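PDB 1M22: peptide amidase from Stenotrophomonas maltophilia, which probably hydrolyses amide bonds, in particular the C-terminal amide group of peptides, as a member of the amidase signature family. Local coordinates for residues S143-Y156 with S161-A175. Residues are numbered along the deposited sequence; the frame is centred on the assembly and turned at random.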
ATOM      1  N   SER A 143     -11.433  10.421  -0.686  1.00  9.73           N
ATOM      2  CA  SER A 143     -10.150   9.748  -0.527  1.00  9.97           C
ATOM      3  C   SER A 143      -9.133  10.607   0.209  1.00  8.44           C
ATOM      4  O   SER A 143      -8.995  11.802  -0.065  1.00  8.72           O
ATOM      5  CB  SER A 143      -9.582   9.360  -1.893  1.00 13.40           C
ATOM      6  OG  SER A 143     -10.411   8.409  -2.534  1.00 21.17           O
ATOM      7  N   GLY A 144      -8.428   9.996   1.154  1.00  7.85           N
ATOM      8  CA  GLY A 144      -7.412  10.719   1.894  1.00  8.15           C
ATOM      9  C   GLY A 144      -7.901  11.570   3.048  1.00  7.05           C
ATOM     10  O   GLY A 144      -7.111  12.291   3.656  1.00  7.45           O
ATOM     11  N   TRP A 145      -9.192  11.499   3.355  1.00  7.82           N
ATOM     12  CA  TRP A 145      -9.739  12.276   4.460  1.00  7.39           C
ATOM     13  C   TRP A 145     -10.093  11.423   5.669  1.00  6.22           C
ATOM     14  O   TRP A 145     -10.613  10.316   5.533  1.00  7.40           O
ATOM     15  CB  TRP A 145     -11.012  13.019   4.037  1.00  8.28           C
ATOM     16  CG  TRP A 145     -11.630  13.796   5.181  1.00  9.26           C
ATOM     17  CD1 TRP A 145     -11.329  15.074   5.561  1.00 10.57           C
ATOM     18  CD2 TRP A 145     -12.564  13.299   6.152  1.00  9.47           C
ATOM     19  NE1 TRP A 145     -12.012  15.400   6.711  1.00 10.43           N
ATOM     20  CE2 TRP A 145     -12.775  14.331   7.096  1.00  9.54           C
ATOM     21  CE3 TRP A 145     -13.238  12.081   6.320  1.00  9.86           C
ATOM     22  CZ2 TRP A 145     -13.634  14.181   8.192  1.00 10.76           C
ATOM     23  CZ3 TRP A 145     -14.094  11.933   7.413  1.00 11.26           C
ATOM     24  CH2 TRP A 145     -14.280  12.981   8.333  1.00 10.99           C
ATOM     25  N   SER A 146      -9.803  11.950   6.854  1.00  6.89           N
ATOM     26  CA  SER A 146     -10.177  11.297   8.102  1.00  6.76           C
ATOM     27  C   SER A 146     -10.440  12.421   9.102  1.00  8.37           C
ATOM     28  O   SER A 146      -9.915  13.528   8.955  1.00  8.65           O
ATOM     29  CB  SER A 146      -9.079  10.351   8.611  1.00  8.07           C
ATOM     30  OG  SER A 146      -7.977  11.049   9.153  1.00  7.77           O
ATOM     31  N   ALA A 147     -11.265  12.151  10.104  1.00  8.89           N
ATOM     32  CA  ALA A 147     -11.583  13.176  11.088  1.00  8.74           C
ATOM     33  C   ALA A 147     -10.366  13.569  11.918  1.00 11.34           C
ATOM     34  O   ALA A 147     -10.178  14.742  12.242  1.00 12.55           O
ATOM     35  CB  ALA A 147     -12.704  12.694  11.999  1.00 10.92           C
ATOM     36  N   ARG A 148      -9.531  12.591  12.250  1.00  9.53           N
ATOM     37  CA  ARG A 148      -8.351  12.860  13.058  1.00 10.11           C
ATOM     38  C   ARG A 148      -7.177  13.432  12.269  1.00 11.28           C
ATOM     39  O   ARG A 148      -6.418  14.249  12.789  1.00 13.83           O
ATOM     40  CB  ARG A 148      -7.915  11.581  13.780  1.00 11.06           C
ATOM     41  CG  ARG A 148      -6.684  11.741  14.653  1.00 10.81           C
ATOM     42  CD  ARG A 148      -6.509  10.555  15.592  1.00 14.27           C
ATOM     43  NE  ARG A 148      -5.291  10.666  16.392  1.00 14.27           N
ATOM     44  CZ  ARG A 148      -4.161  10.015  16.135  1.00 13.46           C
ATOM     45  NH1 ARG A 148      -4.084   9.192  15.099  1.00 12.76           N
ATOM     46  NH2 ARG A 148      -3.101  10.197  16.909  1.00 14.72           N
ATOM     47  N   GLY A 149      -7.032  13.018  11.014  1.00  8.79           N
ATOM     48  CA  GLY A 149      -5.912  13.497  10.218  1.00  9.54           C
ATOM     49  C   GLY A 149      -6.205  14.573   9.192  1.00  8.75           C
ATOM     50  O   GLY A 149      -5.287  15.128   8.590  1.00  9.66           O
ATOM     51  N   GLY A 150      -7.477  14.886   8.990  1.00  8.23           N
ATOM     52  CA  GLY A 150      -7.806  15.894   8.005  1.00  8.08           C
ATOM     53  C   GLY A 150      -7.645  15.360   6.595  1.00  7.76           C
ATOM     54  O   GLY A 150      -7.715  14.152   6.358  1.00  8.11           O
ATOM     55  N   GLN A 151      -7.398  16.267   5.659  1.00  7.97           N
ATOM     56  CA  GLN A 151      -7.259  15.921   4.253  1.00  8.20           C
ATOM     57  C   GLN A 151      -5.825  15.863   3.746  1.00  8.06           C
ATOM     58  O   GLN A 151      -5.121  16.871   3.725  1.00  9.50           O
ATOM     59  CB  GLN A 151      -8.032  16.932   3.410  1.00  8.81           C
ATOM     60  CG  GLN A 151      -7.992  16.659   1.921  1.00  9.75           C
ATOM     61  CD  GLN A 151      -8.736  15.396   1.547  1.00 10.01           C
ATOM     62  OE1 GLN A 151      -9.936  15.270   1.799  1.00 11.55           O
ATOM     63  NE2 GLN A 151      -8.026  14.448   0.942  1.00  8.91           N
ATOM     64  N   THR A 152      -5.392  14.678   3.329  1.00  6.38           N
ATOM     65  CA  THR A 152      -4.055  14.526   2.775  1.00  6.83           C
ATOM     66  C   THR A 152      -4.127  15.041   1.336  1.00  5.31           C
ATOM     67  O   THR A 152      -5.135  14.859   0.655  1.00  7.18           O
ATOM     68  CB  THR A 152      -3.615  13.047   2.806  1.00  6.94           C
ATOM     69  OG1 THR A 152      -3.511  12.618   4.171  1.00  8.92           O
ATOM     70  CG2 THR A 152      -2.265  12.862   2.120  1.00  7.24           C
ATOM     71  N   ARG A 153      -3.058  15.685   0.878  1.00  6.23           N
ATOM     72  CA  ARG A 153      -3.022  16.255  -0.464  1.00  7.00           C
ATOM     73  C   ARG A 153      -1.954  15.660  -1.366  1.00  6.62           C
ATOM     74  O   ARG A 153      -0.883  15.270  -0.902  1.00  7.53           O
ATOM     75  CB  ARG A 153      -2.816  17.771  -0.371  1.00  7.66           C
ATOM     76  CG  ARG A 153      -3.944  18.472   0.366  1.00 12.47           C
ATOM     77  CD  ARG A 153      -3.672  19.947   0.586  1.00 16.10           C
ATOM     78  NE  ARG A 153      -4.805  20.591   1.250  1.00 17.24           N
ATOM     79  CZ  ARG A 153      -5.961  20.877   0.656  1.00 19.72           C
ATOM     80  NH1 ARG A 153      -6.150  20.582  -0.623  1.00 18.44           N
ATOM     81  NH2 ARG A 153      -6.934  21.455   1.346  1.00 22.33           N
ATOM     82  N   ASN A 154      -2.251  15.600  -2.662  1.00  6.26           N
ATOM     83  CA  ASN A 154      -1.303  15.080  -3.641  1.00  6.00           C
ATOM     84  C   ASN A 154      -0.190  16.121  -3.783  1.00  6.89           C
ATOM     85  O   ASN A 154      -0.455  17.283  -4.098  1.00  7.52           O
ATOM     86  CB  ASN A 154      -2.003  14.877  -4.981  1.00  6.20           C
ATOM     87  CG  ASN A 154      -1.154  14.120  -5.969  1.00  7.32           C
ATOM     88  OD1 ASN A 154       0.008  14.464  -6.200  1.00  6.90           O
ATOM     89  ND2 ASN A 154      -1.731  13.079  -6.568  1.00  6.95           N
ATOM     90  N   PRO A 155       1.069  15.723  -3.564  1.00  6.20           N
ATOM     91  CA  PRO A 155       2.173  16.681  -3.677  1.00  7.38           C
ATOM     92  C   PRO A 155       2.453  17.223  -5.074  1.00  6.98           C
ATOM     93  O   PRO A 155       3.125  18.249  -5.219  1.00  9.33           O
ATOM     94  CB  PRO A 155       3.355  15.913  -3.091  1.00  7.51           C
ATOM     95  CG  PRO A 155       3.058  14.497  -3.485  1.00  7.21           C
ATOM     96  CD  PRO A 155       1.565  14.373  -3.231  1.00  6.43           C
ATOM     97  N   TYR A 156       1.947  16.548  -6.100  1.00  6.63           N
ATOM     98  CA  TYR A 156       2.165  17.001  -7.470  1.00  6.87           C
ATOM     99  C   TYR A 156       1.255  18.172  -7.826  1.00  9.12           C
ATOM    100  O   TYR A 156       1.548  18.938  -8.741  1.00 11.11           O
ATOM    101  CB  TYR A 156       1.977  15.843  -8.460  1.00  7.84           C
ATOM    102  CG  TYR A 156       3.088  14.821  -8.369  1.00  7.01           C
ATOM    103  CD1 TYR A 156       3.074  13.831  -7.386  1.00  8.08           C
ATOM    104  CD2 TYR A 156       4.198  14.898  -9.212  1.00  8.40           C
ATOM    105  CE1 TYR A 156       4.143  12.947  -7.242  1.00  6.64           C
ATOM    106  CE2 TYR A 156       5.271  14.020  -9.074  1.00  8.03           C
ATOM    107  CZ  TYR A 156       5.236  13.050  -8.087  1.00  6.75           C
ATOM    108  OH  TYR A 156       6.306  12.190  -7.935  1.00  9.31           O
ATOM    109  N   SER A 161      -6.428  14.999  -5.491  1.00  7.21           N
ATOM    110  CA  SER A 161      -6.476  13.829  -4.635  1.00  6.80           C
ATOM    111  C   SER A 161      -5.262  12.924  -4.585  1.00  6.13           C
ATOM    112  O   SER A 161      -4.592  12.700  -5.593  1.00  6.69           O
ATOM    113  CB  SER A 161      -7.687  12.981  -5.021  1.00  7.76           C
ATOM    114  OG  SER A 161      -7.842  11.891  -4.133  1.00  7.70           O
ATOM    115  N   PRO A 162      -4.954  12.404  -3.388  1.00  6.40           N
ATOM    116  CA  PRO A 162      -3.816  11.496  -3.232  1.00  6.33           C
ATOM    117  C   PRO A 162      -4.343  10.065  -3.377  1.00  7.34           C
ATOM    118  O   PRO A 162      -3.580   9.107  -3.298  1.00  7.76           O
ATOM    119  CB  PRO A 162      -3.361  11.769  -1.808  1.00  7.91           C
ATOM    120  CG  PRO A 162      -4.666  11.995  -1.101  1.00  6.71           C
ATOM    121  CD  PRO A 162      -5.410  12.897  -2.074  1.00  6.39           C
ATOM    122  N   CYS A 163      -5.649   9.942  -3.608  1.00  6.58           N
ATOM    123  CA  CYS A 163      -6.326   8.645  -3.696  1.00  7.01           C
ATOM    124  C   CYS A 163      -6.236   7.986  -2.307  1.00  6.95           C
ATOM    125  O   CYS A 163      -5.990   8.679  -1.320  1.00  8.12           O
ATOM    126  CB  CYS A 163      -5.702   7.754  -4.779  1.00  9.15           C
ATOM    127  SG  CYS A 163      -6.744   6.347  -5.285  1.00 14.20           S
ATOM    128  N   GLY A 164      -6.426   6.669  -2.215  1.00  7.04           N
ATOM    129  CA  GLY A 164      -6.399   6.000  -0.916  1.00  7.75           C
ATOM    130  C   GLY A 164      -6.490   4.490  -1.070  1.00  7.26           C
ATOM    131  O   GLY A 164      -6.613   4.043  -2.200  1.00  7.13           O
ATOM    132  N   SER A 165      -6.638   3.717   0.009  1.00 15.41           N
ATOM    133  CA  SER A 165      -6.850   4.228   1.317  1.00 10.94           C
ATOM    134  C   SER A 165      -5.469   4.539   2.020  1.00  7.87           C
ATOM    135  O   SER A 165      -5.413   5.056   3.125  1.00  6.61           O
ATOM    136  CB  SER A 165      -7.752   3.562   2.266  1.00 18.17           C
ATOM    137  OG  SER A 165      -7.299   2.239   2.503  1.00  8.29           O
ATOM    138  N   SER A 166      -4.361   4.202   1.373  1.00  6.40           N
ATOM    139  CA  SER A 166      -3.011   4.434   1.922  1.00  5.48           C
ATOM    140  C   SER A 166      -2.474   5.775   1.422  1.00  5.98           C
ATOM    141  O   SER A 166      -1.353   5.869   0.909  1.00  8.08           O
ATOM    142  CB  SER A 166      -2.056   3.324   1.466  1.00  5.40           C
ATOM    143  OG  SER A 166      -2.514   2.033   1.842  1.00  5.56           O
ATOM    144  N   SER A 167      -3.279   6.813   1.607  1.00  6.21           N
ATOM    145  CA  SER A 167      -2.965   8.150   1.132  1.00  6.34           C
ATOM    146  C   SER A 167      -1.668   8.746   1.660  1.00  5.33           C
ATOM    147  O   SER A 167      -0.794   9.127   0.879  1.00  6.37           O
ATOM    148  CB  SER A 167      -4.131   9.078   1.466  1.00  7.46           C
ATOM    149  OG  SER A 167      -5.376   8.438   1.220  1.00  7.99           O
ATOM    150  N   GLY A 168      -1.550   8.829   2.980  1.00  5.57           N
ATOM    151  CA  GLY A 168      -0.369   9.406   3.589  1.00  7.03           C
ATOM    152  C   GLY A 168       0.911   8.658   3.293  1.00  6.40           C
ATOM    153  O   GLY A 168       1.966   9.269   3.133  1.00  7.09           O
ATOM    154  N   SER A 169       0.839   7.336   3.224  1.00  6.59           N
ATOM    155  CA  SER A 169       2.043   6.571   2.944  1.00  5.28           C
ATOM    156  C   SER A 169       2.574   6.856   1.545  1.00  6.26           C
ATOM    157  O   SER A 169       3.778   7.019   1.364  1.00  7.32           O
ATOM    158  CB  SER A 169       1.786   5.076   3.127  1.00  6.69           C
ATOM    159  OG  SER A 169       1.725   4.748   4.507  1.00  9.16           O
ATOM    160  N   ALA A 170       1.683   6.931   0.561  1.00  5.40           N
ATOM    161  CA  ALA A 170       2.101   7.208  -0.808  1.00  5.77           C
ATOM    162  C   ALA A 170       2.656   8.627  -0.922  1.00  6.17           C
ATOM    163  O   ALA A 170       3.720   8.843  -1.503  1.00  5.69           O
ATOM    164  CB  ALA A 170       0.928   7.027  -1.764  1.00  6.02           C
ATOM    165  N   VAL A 171       1.936   9.590  -0.356  1.00  5.95           N
ATOM    166  CA  VAL A 171       2.365  10.980  -0.402  1.00  5.80           C
ATOM    167  C   VAL A 171       3.696  11.176   0.318  1.00  5.76           C
ATOM    168  O   VAL A 171       4.586  11.859  -0.191  1.00  6.40           O
ATOM    169  CB  VAL A 171       1.304  11.905   0.225  1.00  5.89           C
ATOM    170  CG1 VAL A 171       1.861  13.315   0.389  1.00  7.68           C
ATOM    171  CG2 VAL A 171       0.065  11.934  -0.658  1.00  6.28           C
ATOM    172  N   ALA A 172       3.844  10.569   1.492  1.00  6.03           N
ATOM    173  CA  ALA A 172       5.084  10.708   2.251  1.00  5.75           C
ATOM    174  C   ALA A 172       6.292  10.206   1.464  1.00  6.27           C
ATOM    175  O   ALA A 172       7.344  10.843   1.448  1.00  6.62           O
ATOM    176  CB  ALA A 172       4.972   9.964   3.569  1.00  6.94           C
ATOM    177  N   VAL A 173       6.148   9.061   0.810  1.00  6.61           N
ATOM    178  CA  VAL A 173       7.251   8.521   0.033  1.00  7.52           C
ATOM    179  C   VAL A 173       7.547   9.408  -1.180  1.00  6.48           C
ATOM    180  O   VAL A 173       8.707   9.676  -1.498  1.00  6.54           O
ATOM    181  CB  VAL A 173       6.942   7.075  -0.420  1.00  9.64           C
ATOM    182  CG1 VAL A 173       7.991   6.594  -1.408  1.00 11.81           C
ATOM    183  CG2 VAL A 173       6.909   6.159   0.798  1.00 10.52           C
ATOM    184  N   ALA A 174       6.498   9.878  -1.847  1.00  5.52           N
ATOM    185  CA  ALA A 174       6.668  10.732  -3.021  1.00  5.34           C
ATOM    186  C   ALA A 174       7.319  12.067  -2.678  1.00  5.05           C
ATOM    187  O   ALA A 174       8.058  12.623  -3.488  1.00  6.63           O
ATOM    188  CB  ALA A 174       5.317  10.979  -3.681  1.00  6.67           C
ATOM    189  N   ALA A 175       7.029  12.571  -1.481  1.00  5.82           N
ATOM    190  CA  ALA A 175       7.552  13.856  -1.018  1.00  6.50           C
ATOM    191  C   ALA A 175       8.837  13.725  -0.213  1.00  6.58           C
ATOM    192  O   ALA A 175       9.309  14.697   0.365  1.00  7.85           O
ATOM    193  CB  ALA A 175       6.490  14.573  -0.184  1.00  7.50           C
TER
HETATM  194  O   HOH W   1      -9.411  13.082  -2.444  1.00 12.87           O
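The serine- and glycine-rich loop of the amidase signature, 161-166, with the helix 167-174 that follows, packs here against the small beta hairpin of strands 145-146 and 150-151 and its tail, 152-156. The loop carries Ser-165, which follows a cis peptide bond and forms the catalytic triad with Ser-189 and Lys-86; its OG hydrogen-bonds to OG of the nucleophile Ser-189. Pro-162 lies against Thr-152, just past the second strand, with CG 3.4 Å from Thr-152 O. That carbonyl also accepts a hydrogen bond from Gln-151 NE2. The same NE2 donates to Ser-143 O, nearly straight and on a lone pair, so one amide nitrogen ties the carbonyls of Ser-143 and Thr-152, where the chain enters and leaves the hairpin. Ser-143 O takes a further bond from a water that also bonds Ser-161 OG, bridging the two segments.

The backbone of Gly-144 lies close against Ser-167: its CA is 3.1 Å from Ser-167 OG. Ser-167 OG donates to Cys-163 O at 2.6 Å, pinning the start of the helix to the loop. On the helix, Val-171 CG2 meets Thr-152 CG2 at 3.7 Å. With Thr-152 OG1 swung beside the backbone N (chi1 -65°), the methyl CG2 is left facing the helix, while OG1 bonds to Arg-49 O and Asn-129 ND2. Val-171 CG1 touches Pro-155 CD, and Pro-155 CG reaches Ala-174 CB beyond it.

Asn-154 makes the direct hydrogen bond between the segments. Its OD1 closes an Asx turn by accepting from Tyr-156 N. Its ND2 donates to Ser-161 O at 3.0 Å and 167°, with the oxygen in the asparagine amide plane but the nitrogen 35° out of the carbonyl plane.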